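Local coordinates for 2-hydroxyisobutyryl-CoA mutase large subunit (Aquincola tertiaricarbonis, PDB 4R3U), which forms with a small cobalamin-binding subunit the mutase that interconverts 2-hydroxyisobutyryl-CoA and (S)-3-hydroxybutyryl-CoA, at residues A[311-316]-A[338-343]; A[346-351]-A[362-367]; A[352-357]-A[490-495]; A[376-381]-A[398-403]. All coordinates share one frame; numbering follows the deposited sequence.

Contacts 1, 2 and 4 lie in the TIM barrel; contact 3 joins a loop of it to the loop before helix 501-515. Contacts 1 and 4 involve the neighbouring parallel strands 340-344 and 375-377. They are joined by Cys-342 O to His-377 N (2.9 Å) and Gln-343 NE2 to Asn-379 OD1 (3.0 Å). Contact 1 borders the substrate pocket and contact 4 the 5'-deoxyadenosine. Contact 2 follows contact 1 along the chain; its centre is about 10 Å from that of contact 4. Contact 3 continues from contact 2 to the surface, the two centres about 14 Å apart. Asn-357 ND2 of contact 3 reaches Tyr-381 O of contact 4 (2.8 Å). Contacts 2, 3 and 4 all touch the second large subunit.

Contact 1 of 4, residues A[311-316]-A[338-343]; sequences AKFRAL and LRFHCQ. With 3HC (3-hydroxybutanoyl-coenzyme A), chain E.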
# COMPACT_ATOMS: atom_id res chain seq x y z
N ALA A 311 6.51 -6.05 14.88
CA ALA A 311 6.98 -6.80 16.04
C ALA A 311 8.24 -6.14 16.63
O ALA A 311 8.36 -6.02 17.85
CB ALA A 311 7.31 -8.22 15.61
N LYS A 312 9.16 -5.70 15.74
CA LYS A 312 10.41 -5.04 16.06
C LYS A 312 10.16 -3.73 16.80
O LYS A 312 10.83 -3.47 17.80
CB LYS A 312 11.18 -4.80 14.75
CG LYS A 312 12.60 -4.24 14.91
CD LYS A 312 13.07 -3.57 13.61
CE LYS A 312 12.50 -2.18 13.49
NZ LYS A 312 12.72 -1.61 12.13
N PHE A 313 9.20 -2.91 16.33
CA PHE A 313 8.87 -1.61 16.93
C PHE A 313 8.30 -1.77 18.34
O PHE A 313 8.69 -1.03 19.25
CB PHE A 313 7.89 -0.82 16.05
CG PHE A 313 8.35 -0.46 14.65
CD1 PHE A 313 9.60 0.13 14.44
CD2 PHE A 313 7.50 -0.61 13.56
CE1 PHE A 313 10.00 0.51 13.15
CE2 PHE A 313 7.90 -0.26 12.26
CZ PHE A 313 9.14 0.33 12.07
N ARG A 314 7.41 -2.77 18.54
CA ARG A 314 6.77 -3.09 19.82
C ARG A 314 7.79 -3.68 20.77
O ARG A 314 7.83 -3.28 21.94
CB ARG A 314 5.56 -4.01 19.62
CG ARG A 314 4.47 -3.36 18.76
CD ARG A 314 3.43 -4.34 18.27
NE ARG A 314 2.33 -4.49 19.23
CZ ARG A 314 2.19 -5.49 20.08
NH1 ARG A 314 3.10 -6.47 20.12
NH2 ARG A 314 1.15 -5.54 20.90
N ALA A 315 8.67 -4.56 20.26
CA ALA A 315 9.78 -5.15 21.04
C ALA A 315 10.74 -4.07 21.52
O ALA A 315 11.14 -4.08 22.67
CB ALA A 315 10.52 -6.19 20.22
N LEU A 316 11.10 -3.11 20.65
CA LEU A 316 11.99 -1.99 20.99
C LEU A 316 11.42 -1.17 22.14
O LEU A 316 12.15 -0.88 23.08
CB LEU A 316 12.21 -1.08 19.76
CG LEU A 316 13.31 -1.51 18.82
CD1 LEU A 316 13.10 -0.93 17.44
CD2 LEU A 316 14.67 -1.15 19.38
N LEU A 338 9.42 5.08 24.81
CA LEU A 338 10.19 5.25 23.58
C LEU A 338 9.36 6.00 22.56
O LEU A 338 8.25 5.60 22.23
CB LEU A 338 10.66 3.88 23.03
CG LEU A 338 11.59 3.88 21.81
CD1 LEU A 338 12.62 2.78 21.92
CD2 LEU A 338 10.80 3.72 20.50
N ARG A 339 9.92 7.10 22.06
CA ARG A 339 9.33 7.93 21.01
C ARG A 339 10.29 7.76 19.84
O ARG A 339 11.51 7.75 20.05
CB ARG A 339 9.23 9.43 21.41
CG ARG A 339 8.32 9.74 22.62
CD ARG A 339 8.46 11.19 23.03
NE ARG A 339 9.87 11.53 23.22
CZ ARG A 339 10.42 12.72 22.96
NH1 ARG A 339 9.67 13.72 22.52
NH2 ARG A 339 11.71 12.90 23.14
N PHE A 340 9.75 7.58 18.61
CA PHE A 340 10.59 7.38 17.43
C PHE A 340 10.07 7.96 16.13
O PHE A 340 8.85 8.02 15.90
CB PHE A 340 11.00 5.89 17.26
CG PHE A 340 9.95 4.96 16.69
CD1 PHE A 340 8.92 4.46 17.48
CD2 PHE A 340 10.03 4.52 15.36
CE1 PHE A 340 7.98 3.55 16.96
CE2 PHE A 340 9.07 3.65 14.83
CZ PHE A 340 8.06 3.16 15.64
N HIS A 341 11.02 8.42 15.28
CA HIS A 341 10.77 8.86 13.93
C HIS A 341 11.02 7.61 13.11
O HIS A 341 11.88 6.78 13.47
CB HIS A 341 11.75 9.96 13.49
CG HIS A 341 11.67 10.28 12.01
ND1 HIS A 341 10.60 10.96 11.47
CD2 HIS A 341 12.52 9.96 11.01
CE1 HIS A 341 10.82 11.03 10.18
NE2 HIS A 341 11.97 10.46 9.85
N CYS A 342 10.29 7.46 12.02
CA CYS A 342 10.42 6.31 11.15
C CYS A 342 10.58 6.78 9.70
O CYS A 342 9.99 7.77 9.29
CB CYS A 342 9.21 5.37 11.31
SG CYS A 342 9.37 3.78 10.47
N GLN A 343 11.39 6.06 8.93
CA GLN A 343 11.55 6.29 7.51
C GLN A 343 11.39 4.94 6.88
O GLN A 343 11.87 3.95 7.44
CB GLN A 343 12.92 6.91 7.16
CG GLN A 343 13.05 7.31 5.68
CD GLN A 343 14.35 8.03 5.37
OE1 GLN A 343 15.07 8.51 6.24
NE2 GLN A 343 14.64 8.16 4.11
N1A 3HC E . -1.96 13.12 22.87
C2A 3HC E . -1.49 14.36 23.54
N3A 3HC E . -0.22 14.85 22.98
C4A 3HC E . 0.40 14.20 21.97
C5A 3HC E . -0.10 13.07 21.42
C6A 3HC E . -1.25 12.54 21.89
N6A 3HC E . -1.69 11.42 21.32
N7A 3HC E . 0.74 12.70 20.45
C8A 3HC E . 1.73 13.58 20.38
N9A 3HC E . 1.54 14.49 21.34
C1B 3HC E . 2.37 15.69 21.68
C2B 3HC E . 3.74 15.31 22.19
O2B 3HC E . 3.74 15.08 23.60
C3B 3HC E . 4.56 16.54 21.81
O3B 3HC E . 4.38 17.60 22.79
P3B 3HC E . 5.61 18.47 23.38
O7A 3HC E . 6.16 19.12 22.18
O8A 3HC E . 4.90 19.39 24.31
O9A 3HC E . 6.46 17.44 24.02
C4B 3HC E . 3.94 17.00 20.50
O4B 3HC E . 2.58 16.46 20.48
C5B 3HC E . 4.76 16.52 19.29
O5B 3HC E . 4.59 15.09 19.11
P1A 3HC E . 5.80 14.01 19.23
O1A 3HC E . 6.89 14.51 20.11
O2A 3HC E . 5.21 12.69 19.53
O3A 3HC E . 6.22 14.00 17.64
P2A 3HC E . 7.43 14.83 16.93
O4A 3HC E . 7.37 14.55 15.49
O5A 3HC E . 7.46 16.24 17.38
O6A 3HC E . 8.68 14.11 17.57
CBP 3HC E . 10.56 12.59 17.73
CCP 3HC E . 9.10 12.76 17.27
CDP 3HC E . 10.55 12.67 19.26
CEP 3HC E . 11.05 11.19 17.34
CAP 3HC E . 11.48 13.71 17.14
OAP 3HC E . 12.84 13.68 17.63
C9P 3HC E . 11.42 13.92 15.60
O9P 3HC E . 10.58 14.67 15.09
N8P 3HC E . 12.38 13.32 14.88
C7P 3HC E . 12.46 13.51 13.43
C6P 3HC E . 13.77 12.94 12.90
C5P 3HC E . 13.87 13.01 11.37
O5P 3HC E . 12.93 13.39 10.67
N4P 3HC E . 15.06 12.63 10.90
C3P 3HC E . 15.36 12.60 9.48
C2P 3HC E . 16.47 11.61 9.27
S1P 3HC E . 16.88 11.41 7.51
C1 3HC E . 18.23 10.23 7.72
O1 3HC E . 19.08 10.32 8.60
C2 3HC E . 18.23 9.01 6.78
C3 3HC E . 18.75 9.35 5.38
O3 3HC E . 17.97 10.40 4.83
C4 3HC E . 20.23 9.75 5.43
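The rings of Phe-313 and Phe-340 are nearly parallel yet barely overlap. Their planes differ by 28° and their centroids stand 5.0 Å apart. The pair is a strongly slid stack, not a full one. Phe-340 brings its CE2-CZ side across one face of Phe-313, with CE2 3.6 Å from Phe-313 CD1. CG of Phe-340 is wedged between backbone N and carbonyl carbon (chi1 78°), which sends the ring toward the helix. Cys-342, two residues on, meets the far end of the Phe-313 ring. Its SG lies 3.8 Å from Phe-313 CZ, an oblique sulfur-aromatic contact. At the Leu-316 end of the helix segment, Leu-338 CD1 approaches Leu-316 CB at 4.4 Å and also touches the helix backbone. No hydrogen bond crosses the contact.

Arg-339, His-341 and Gln-343, which alternate with these, border 3-hydroxybutanoyl-CoA. The amide oxygen O5P of the ligand sits over the centre of the His-341 ring, 3.2 Å from NE2. His-341 ND1 and Ser-375 OG are hydrogen-bonded, which limits rotation of the ring. With alanine in place of this histidine, the pantetheine amide would probably lose the ring beneath O5P, and Ser-375 OG this partner. Arg-339 turns a guanidinium face to the methyl CDP, with NH1 3.5 Å from it. Gln-343 OE1 reaches C2 of the acyl group at 3.2 Å.

Strand 298-302, helix 306-327 and strand 340-344 form a beta-alpha-beta unit of the TIM barrel. Strand 340-344 runs between strands 298-302 and 375-377, and helix 420-442 packs on Ala-311 and Ala-315 of helix 306-327.

Contact 2 of 4, residues A[346-351]-A[362-367]; sequences AATLTK and SLQALS
Thr-348 OG1 is gripped by two groups. It accepts a hydrogen bond from Gln-364 NE2 at 3.0 Å, and it is bonded to Ala-345 O just before the segment. This is a loop-to-helix contact within the TIM barrel. The loop leaves strand 340-344 through a short 3-10 segment, 346-348, and later turns into helix 357-370, which carries Gln-364.

The bond from Gln-364 is fairly straight, with an N-H...O angle of 158°. The hydroxyl lies close to the amide plane, so a planar amide N-H points well at it. Thr-348 OG1 is set between the backbone N and the carbonyl carbon (chi1 64°), where it faces the helix. The two side chains come from opposite directions. Gln-364, extended beyond CG, spans the gap between backbones whose nearest CA atoms, those of Thr-348 and Gln-364, are 9.9 Å apart.

Ala-346 and Ala-347 border the cobalamin, and Ala-346 also touches the 5'-deoxyadenosine. The contact thus joins a turn at the cofactor to the helix behind it. On another side of that helix, Leu-363 and Leu-366 pack on Ile-403 and Phe-306 of the second subunit. The turn itself is closed by a backbone bond from Leu-349 N to Ala-346 O at 3.1 Å.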
# COMPACT_ATOMS: atom_id res chain seq x y z
N ALA A 346 14.47 2.66 2.05
CA ALA A 346 14.96 3.14 0.77
C ALA A 346 15.71 1.97 0.02
O ALA A 346 15.60 1.85 -1.21
CB ALA A 346 15.90 4.27 1.04
N ALA A 347 16.41 1.07 0.78
CA ALA A 347 17.12 -0.05 0.20
C ALA A 347 16.20 -1.10 -0.52
O ALA A 347 16.72 -1.91 -1.33
CB ALA A 347 18.00 -0.73 1.26
N THR A 348 14.87 -1.07 -0.26
CA THR A 348 13.90 -1.98 -0.90
C THR A 348 13.41 -1.46 -2.27
O THR A 348 12.80 -2.21 -3.05
CB THR A 348 12.70 -2.22 -0.03
OG1 THR A 348 12.01 -1.00 0.13
CG2 THR A 348 13.03 -2.85 1.30
N LEU A 349 13.62 -0.17 -2.53
CA LEU A 349 13.15 0.53 -3.72
C LEU A 349 14.08 0.34 -4.90
O LEU A 349 15.29 0.18 -4.73
CB LEU A 349 12.87 2.01 -3.40
CG LEU A 349 11.99 2.33 -2.16
CD1 LEU A 349 11.67 3.79 -2.08
CD2 LEU A 349 10.67 1.60 -2.19
N THR A 350 13.50 0.32 -6.11
CA THR A 350 14.20 0.03 -7.37
C THR A 350 14.27 1.14 -8.40
O THR A 350 13.40 2.01 -8.44
CB THR A 350 13.64 -1.27 -8.02
OG1 THR A 350 12.31 -1.03 -8.42
CG2 THR A 350 13.66 -2.48 -7.09
N LYS A 351 15.30 1.08 -9.26
CA LYS A 351 15.51 1.91 -10.44
C LYS A 351 14.59 1.29 -11.54
O LYS A 351 13.71 2.00 -12.02
CB LYS A 351 16.99 1.98 -10.88
CG LYS A 351 17.29 3.02 -11.98
CD LYS A 351 18.79 3.16 -12.24
CE LYS A 351 19.13 4.15 -13.35
NZ LYS A 351 19.15 5.57 -12.89
N SER A 362 3.87 2.18 0.50
CA SER A 362 2.53 2.18 1.13
C SER A 362 2.51 1.18 2.29
O SER A 362 2.16 1.54 3.41
CB SER A 362 1.45 1.80 0.12
OG SER A 362 1.27 2.87 -0.78
N LEU A 363 2.97 -0.07 2.02
CA LEU A 363 3.02 -1.15 2.99
C LEU A 363 3.93 -0.80 4.17
O LEU A 363 3.55 -1.01 5.33
CB LEU A 363 3.44 -2.47 2.30
CG LEU A 363 2.61 -2.87 1.07
CD1 LEU A 363 3.13 -4.11 0.43
CD2 LEU A 363 1.13 -3.00 1.39
N GLN A 364 5.12 -0.22 3.86
CA GLN A 364 6.12 0.21 4.84
C GLN A 364 5.60 1.37 5.71
O GLN A 364 5.81 1.34 6.92
CB GLN A 364 7.43 0.54 4.14
CG GLN A 364 8.14 -0.69 3.60
CD GLN A 364 9.19 -0.35 2.58
OE1 GLN A 364 9.75 0.75 2.58
NE2 GLN A 364 9.47 -1.30 1.66
N ALA A 365 4.86 2.33 5.13
CA ALA A 365 4.23 3.40 5.85
C ALA A 365 3.20 2.79 6.83
O ALA A 365 3.16 3.18 7.99
CB ALA A 365 3.55 4.35 4.90
N LEU A 366 2.39 1.82 6.37
CA LEU A 366 1.38 1.15 7.19
C LEU A 366 2.01 0.41 8.38
O LEU A 366 1.47 0.52 9.49
CB LEU A 366 0.47 0.23 6.35
CG LEU A 366 -0.70 -0.46 7.12
CD1 LEU A 366 -1.64 0.59 7.80
CD2 LEU A 366 -1.45 -1.41 6.24
N SER A 367 3.13 -0.30 8.18
CA SER A 367 3.90 -0.98 9.23
C SER A 367 4.34 0.04 10.30
O SER A 367 4.27 -0.25 11.49
CB SER A 367 5.14 -1.65 8.63
OG SER A 367 4.95 -2.99 8.23

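Contact 3 of 4, residues A[352-357]-A[490-495]; sequences PQYMVN and VKIEIH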
# COMPACT_ATOMS: atom_id res chain seq x y z
N PRO A 352 14.65 -0.03 -11.87
CA PRO A 352 13.67 -0.55 -12.84
C PRO A 352 12.25 -0.50 -12.28
O PRO A 352 12.06 -0.68 -11.06
CB PRO A 352 14.12 -2.00 -13.06
CG PRO A 352 14.90 -2.35 -11.89
CD PRO A 352 15.56 -1.10 -11.41
N GLN A 353 11.26 -0.19 -13.14
CA GLN A 353 9.84 -0.14 -12.77
C GLN A 353 9.59 0.71 -11.52
O GLN A 353 8.77 0.35 -10.66
CB GLN A 353 9.29 -1.57 -12.59
CG GLN A 353 9.44 -2.45 -13.82
CD GLN A 353 8.69 -3.73 -13.64
OE1 GLN A 353 9.26 -4.82 -13.76
NE2 GLN A 353 7.38 -3.61 -13.42
N TYR A 354 10.32 1.85 -11.43
CA TYR A 354 10.28 2.76 -10.28
C TYR A 354 8.91 3.08 -9.69
O TYR A 354 8.84 3.22 -8.47
CB TYR A 354 11.15 4.03 -10.48
CG TYR A 354 10.54 5.05 -11.42
CD1 TYR A 354 10.74 4.97 -12.79
CD2 TYR A 354 9.72 6.08 -10.94
CE1 TYR A 354 10.09 5.83 -13.67
CE2 TYR A 354 9.08 6.97 -11.81
CZ TYR A 354 9.27 6.84 -13.18
OH TYR A 354 8.70 7.72 -14.06
N MET A 355 7.81 3.22 -10.51
CA MET A 355 6.47 3.55 -9.94
C MET A 355 5.92 2.51 -8.98
O MET A 355 5.09 2.81 -8.15
CB MET A 355 5.42 3.94 -10.98
CG MET A 355 5.51 5.37 -11.47
SD MET A 355 5.62 6.72 -10.27
CE MET A 355 3.96 6.78 -9.59
N VAL A 356 6.43 1.31 -9.07
CA VAL A 356 6.08 0.18 -8.21
C VAL A 356 6.53 0.45 -6.74
O VAL A 356 5.93 -0.08 -5.81
CB VAL A 356 6.64 -1.11 -8.86
CG1 VAL A 356 7.80 -1.72 -8.10
CG2 VAL A 356 5.55 -2.10 -9.10
N ASN A 357 7.51 1.37 -6.56
CA ASN A 357 7.98 1.84 -5.25
C ASN A 357 6.84 2.44 -4.43
O ASN A 357 6.88 2.34 -3.21
CB ASN A 357 9.11 2.88 -5.40
CG ASN A 357 10.34 2.28 -5.97
OD1 ASN A 357 10.54 1.08 -5.86
ND2 ASN A 357 11.16 3.07 -6.66
N VAL A 490 11.62 4.74 -20.55
CA VAL A 490 11.64 5.23 -19.17
C VAL A 490 11.64 6.78 -19.14
O VAL A 490 12.61 7.42 -19.52
CB VAL A 490 12.72 4.58 -18.27
CG1 VAL A 490 12.70 5.16 -16.84
CG2 VAL A 490 12.57 3.06 -18.24
N LYS A 491 10.51 7.34 -18.70
CA LYS A 491 10.33 8.77 -18.56
C LYS A 491 10.25 9.05 -17.06
O LYS A 491 9.37 8.56 -16.35
CB LYS A 491 9.04 9.24 -19.27
CG LYS A 491 9.12 9.30 -20.82
CD LYS A 491 8.47 8.10 -21.60
CE LYS A 491 6.96 8.11 -21.74
NZ LYS A 491 6.47 6.86 -22.39
N ILE A 492 11.22 9.80 -16.58
CA ILE A 492 11.28 10.20 -15.19
C ILE A 492 11.85 11.60 -15.10
O ILE A 492 12.90 11.90 -15.69
CB ILE A 492 11.99 9.17 -14.25
CG1 ILE A 492 11.92 9.63 -12.74
CG2 ILE A 492 13.42 8.82 -14.72
CD1 ILE A 492 12.31 8.63 -11.70
N GLU A 493 11.16 12.46 -14.37
CA GLU A 493 11.61 13.81 -14.09
C GLU A 493 12.66 13.67 -12.96
O GLU A 493 12.37 13.05 -11.93
CB GLU A 493 10.42 14.68 -13.65
CG GLU A 493 10.82 15.95 -12.90
CD GLU A 493 9.73 16.88 -12.40
OE1 GLU A 493 10.09 18.01 -11.99
OE2 GLU A 493 8.52 16.52 -12.43
N ILE A 494 13.87 14.22 -13.16
CA ILE A 494 14.90 14.13 -12.14
C ILE A 494 15.18 15.49 -11.54
O ILE A 494 15.32 16.47 -12.29
CB ILE A 494 16.19 13.45 -12.71
CG1 ILE A 494 15.93 12.02 -13.20
CG2 ILE A 494 17.42 13.55 -11.77
CD1 ILE A 494 15.55 11.03 -12.14
N HIS A 495 15.30 15.56 -10.20
CA HIS A 495 15.66 16.80 -9.53
C HIS A 495 17.08 17.24 -9.98
O HIS A 495 18.01 16.45 -9.88
CB HIS A 495 15.63 16.66 -8.01
CG HIS A 495 15.84 17.97 -7.29
ND1 HIS A 495 14.77 18.86 -7.12
CD2 HIS A 495 16.95 18.52 -6.74
CE1 HIS A 495 15.25 19.88 -6.45
NE2 HIS A 495 16.55 19.73 -6.18
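The first torsions of Tyr-354 and Ile-492 bring their side chains together. In Tyr-354, CG stands between the backbone N and the carbonyl carbon (chi1 75°), which turns the ring out of its loop toward 490-495. In Ile-492, CG1 is anti to the backbone N (chi1 -176°), and the chain runs on along the ring. The two side chains slide past each other in opposite directions. Ile-492 CD1 ends over the centre of one face of the phenol, 3.6 Å from Tyr-354 CE2. This is a CH-pi contact.

The phenol OH of Tyr-354 donates a hydrogen bond to Lys-491 O, modelled at 2.5 Å, though the exact length is doubtful. The C=O...O angle is 147°, with the donor tilted slightly from the carbonyl plane. Val-490 CG1 adds a looser contact, 4.2 Å from Tyr-354 CE1. A phenylalanine in place of this tyrosine would probably leave Lys-491 O without this donor.

Phe-385 packs edge-to-face with the same tyrosine. Pro-352 touches Asp-127 of the small subunit, and Met-355 touches Met-395 of the second large subunit. The arrangement is a surface contact between two loops: one follows strand 340-344 of the TIM barrel, the other connects helices 454-472 and 501-515.

Contact 4 of 4, residues A[376-381]-A[398-403]; sequences LHTNGY and RTQQII. With 5AD (5'-deoxyadenosine), chain G.
Gln-400 NE2 bonds to two oxygens of the opposite segment, Thr-378 OG1 at 3.0 Å and Leu-376 O at 3.1 Å. The contact belongs to a beta-alpha step of the TIM barrel, where strand 375-377 leads through a loop to helix 390-405.

In Gln-400, CG is anti to the carbonyl carbon (chi1 -74°), which carries the amide toward the end of the strand. The two bonds differ in quality. The one to Thr-378 OG1 is the straighter, with an N-H...O angle of 150°. For Leu-376 O the donor stands well above the carbonyl plane, away from the lone pairs. The amide oxygen OE1 lies beside Leu-376, 3.6 Å from its CB. Gln-400 CG packs against the methyl CG2 of Thr-378 at 3.8 Å.

Second-shell bonds fix these groups. Trp-96 NE1 bonds to Gln-400 OE1, which is consistent with the modelled orientation of the amide. Thr-378 OG1 also bonds to Ala-396 O, one turn earlier on the helix of Gln-400. The hydroxyl therefore ties the loop to this helix twice.

The other side of 376-381 faces the 5'-deoxyadenosine. His-377 ND1 is bonded to Ile-101 N, while its NE2 lies 3.8 Å from ligand O2'. Asn-379 OD1 is held by Gln-343 NE2 and lies near the ribose. At the start of 398-403, Arg-398 forms a salt bridge with Glu-485 of the second subunit. Arg-398 NH1 also donates to Gln-401 OE1 at 2.8 Å, in the carbonyl plane and on a lone pair.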
# COMPACT_ATOMS: atom_id res chain seq x y z
N LEU A 376 6.99 10.29 10.66
CA LEU A 376 7.23 9.46 9.49
C LEU A 376 7.61 10.19 8.24
O LEU A 376 6.93 11.14 7.84
CB LEU A 376 6.01 8.55 9.23
CG LEU A 376 6.02 7.56 8.03
CD1 LEU A 376 7.10 6.50 8.19
CD2 LEU A 376 4.65 6.94 7.84
N HIS A 377 8.68 9.70 7.58
CA HIS A 377 9.09 10.11 6.26
C HIS A 377 8.79 8.89 5.35
O HIS A 377 9.28 7.78 5.59
CB HIS A 377 10.60 10.43 6.20
CG HIS A 377 11.10 10.67 4.79
ND1 HIS A 377 11.22 11.95 4.26
CD2 HIS A 377 11.48 9.77 3.84
CE1 HIS A 377 11.63 11.79 3.01
NE2 HIS A 377 11.82 10.51 2.72
N THR A 378 8.03 9.13 4.27
CA THR A 378 7.80 8.15 3.23
C THR A 378 8.73 8.51 2.07
O THR A 378 8.81 9.69 1.69
CB THR A 378 6.32 8.06 2.83
OG1 THR A 378 5.74 9.36 2.87
CG2 THR A 378 5.53 7.11 3.71
N ASN A 379 9.42 7.50 1.49
CA ASN A 379 10.33 7.78 0.39
C ASN A 379 9.59 8.08 -0.90
O ASN A 379 8.41 7.74 -1.00
CB ASN A 379 11.33 6.64 0.19
CG ASN A 379 12.15 6.34 1.40
OD1 ASN A 379 12.53 7.23 2.16
ND2 ASN A 379 12.39 5.06 1.64
N GLY A 380 10.29 8.73 -1.84
CA GLY A 380 9.79 9.05 -3.17
C GLY A 380 10.00 7.85 -4.08
O GLY A 380 10.90 7.03 -3.83
N TYR A 381 9.15 7.73 -5.16
CA TYR A 381 9.25 6.65 -6.13
C TYR A 381 10.56 6.73 -6.91
O TYR A 381 11.00 5.72 -7.48
CB TYR A 381 8.02 6.59 -7.05
CG TYR A 381 7.64 7.93 -7.66
CD1 TYR A 381 8.46 8.55 -8.61
CD2 TYR A 381 6.43 8.54 -7.34
CE1 TYR A 381 8.10 9.77 -9.20
CE2 TYR A 381 6.07 9.76 -7.92
CZ TYR A 381 6.89 10.37 -8.85
OH TYR A 381 6.51 11.57 -9.42
N ARG A 398 0.67 12.02 0.13
CA ARG A 398 -0.67 11.48 -0.15
C ARG A 398 -0.82 10.07 0.41
O ARG A 398 -1.90 9.71 0.89
CB ARG A 398 -1.00 11.54 -1.66
CG ARG A 398 -1.10 12.93 -2.27
CD ARG A 398 -2.26 13.78 -1.77
NE ARG A 398 -2.16 15.14 -2.29
CZ ARG A 398 -1.65 16.17 -1.62
NH1 ARG A 398 -1.19 16.02 -0.38
NH2 ARG A 398 -1.59 17.37 -2.18
N THR A 399 0.28 9.30 0.37
CA THR A 399 0.38 7.94 0.90
C THR A 399 0.03 7.96 2.40
O THR A 399 -0.84 7.20 2.84
CB THR A 399 1.80 7.35 0.64
OG1 THR A 399 2.08 7.42 -0.77
CG2 THR A 399 1.95 5.92 1.14
N GLN A 400 0.69 8.86 3.15
CA GLN A 400 0.50 9.02 4.59
C GLN A 400 -0.94 9.45 4.90
O GLN A 400 -1.58 8.88 5.77
CB GLN A 400 1.55 10.01 5.15
CG GLN A 400 2.96 9.43 5.23
CD GLN A 400 3.91 10.28 6.06
OE1 GLN A 400 3.73 10.47 7.27
NE2 GLN A 400 4.98 10.77 5.44
N GLN A 401 -1.42 10.47 4.18
CA GLN A 401 -2.76 11.08 4.29
C GLN A 401 -3.89 10.09 3.99
O GLN A 401 -4.91 10.18 4.63
CB GLN A 401 -2.87 12.32 3.41
CG GLN A 401 -1.88 13.41 3.86
CD GLN A 401 -1.50 14.36 2.74
OE1 GLN A 401 -1.81 14.16 1.55
NE2 GLN A 401 -0.81 15.42 3.10
N ILE A 402 -3.68 9.11 3.07
CA ILE A 402 -4.64 8.05 2.77
C ILE A 402 -4.72 7.06 3.95
O ILE A 402 -5.82 6.66 4.33
CB ILE A 402 -4.33 7.38 1.38
CG1 ILE A 402 -4.97 8.23 0.24
CG2 ILE A 402 -4.82 5.91 1.29
CD1 ILE A 402 -4.33 8.15 -1.02
N ILE A 403 -3.55 6.67 4.51
CA ILE A 403 -3.46 5.77 5.66
C ILE A 403 -4.13 6.43 6.86
O ILE A 403 -4.92 5.79 7.55
CB ILE A 403 -1.99 5.33 5.92
CG1 ILE A 403 -1.47 4.45 4.79
CG2 ILE A 403 -1.84 4.60 7.28
CD1 ILE A 403 -0.01 4.26 4.82
N1 5AD G . 15.92 15.47 -0.15
C2 5AD G . 15.02 14.45 0.16
N3 5AD G . 15.53 13.19 0.56
C4 5AD G . 16.87 13.03 0.71
N9 5AD G . 17.62 11.98 1.06
C8 5AD G . 18.88 12.41 1.14
N7 5AD G . 18.95 13.67 0.75
C5 5AD G . 17.70 14.07 0.51
C6 5AD G . 17.22 15.26 0.10
N6 5AD G . 18.13 16.19 -0.14
C1' 5AD G . 17.24 10.68 1.64
C2' 5AD G . 16.54 9.73 0.73
C3' 5AD G . 17.03 8.40 1.26
C4' 5AD G . 17.99 8.71 2.40
C5' 5AD G . 19.22 7.81 2.31
O4' 5AD G . 18.42 10.00 2.08
O2' 5AD G . 15.13 9.83 0.96
O3' 5AD G . 15.90 7.63 1.71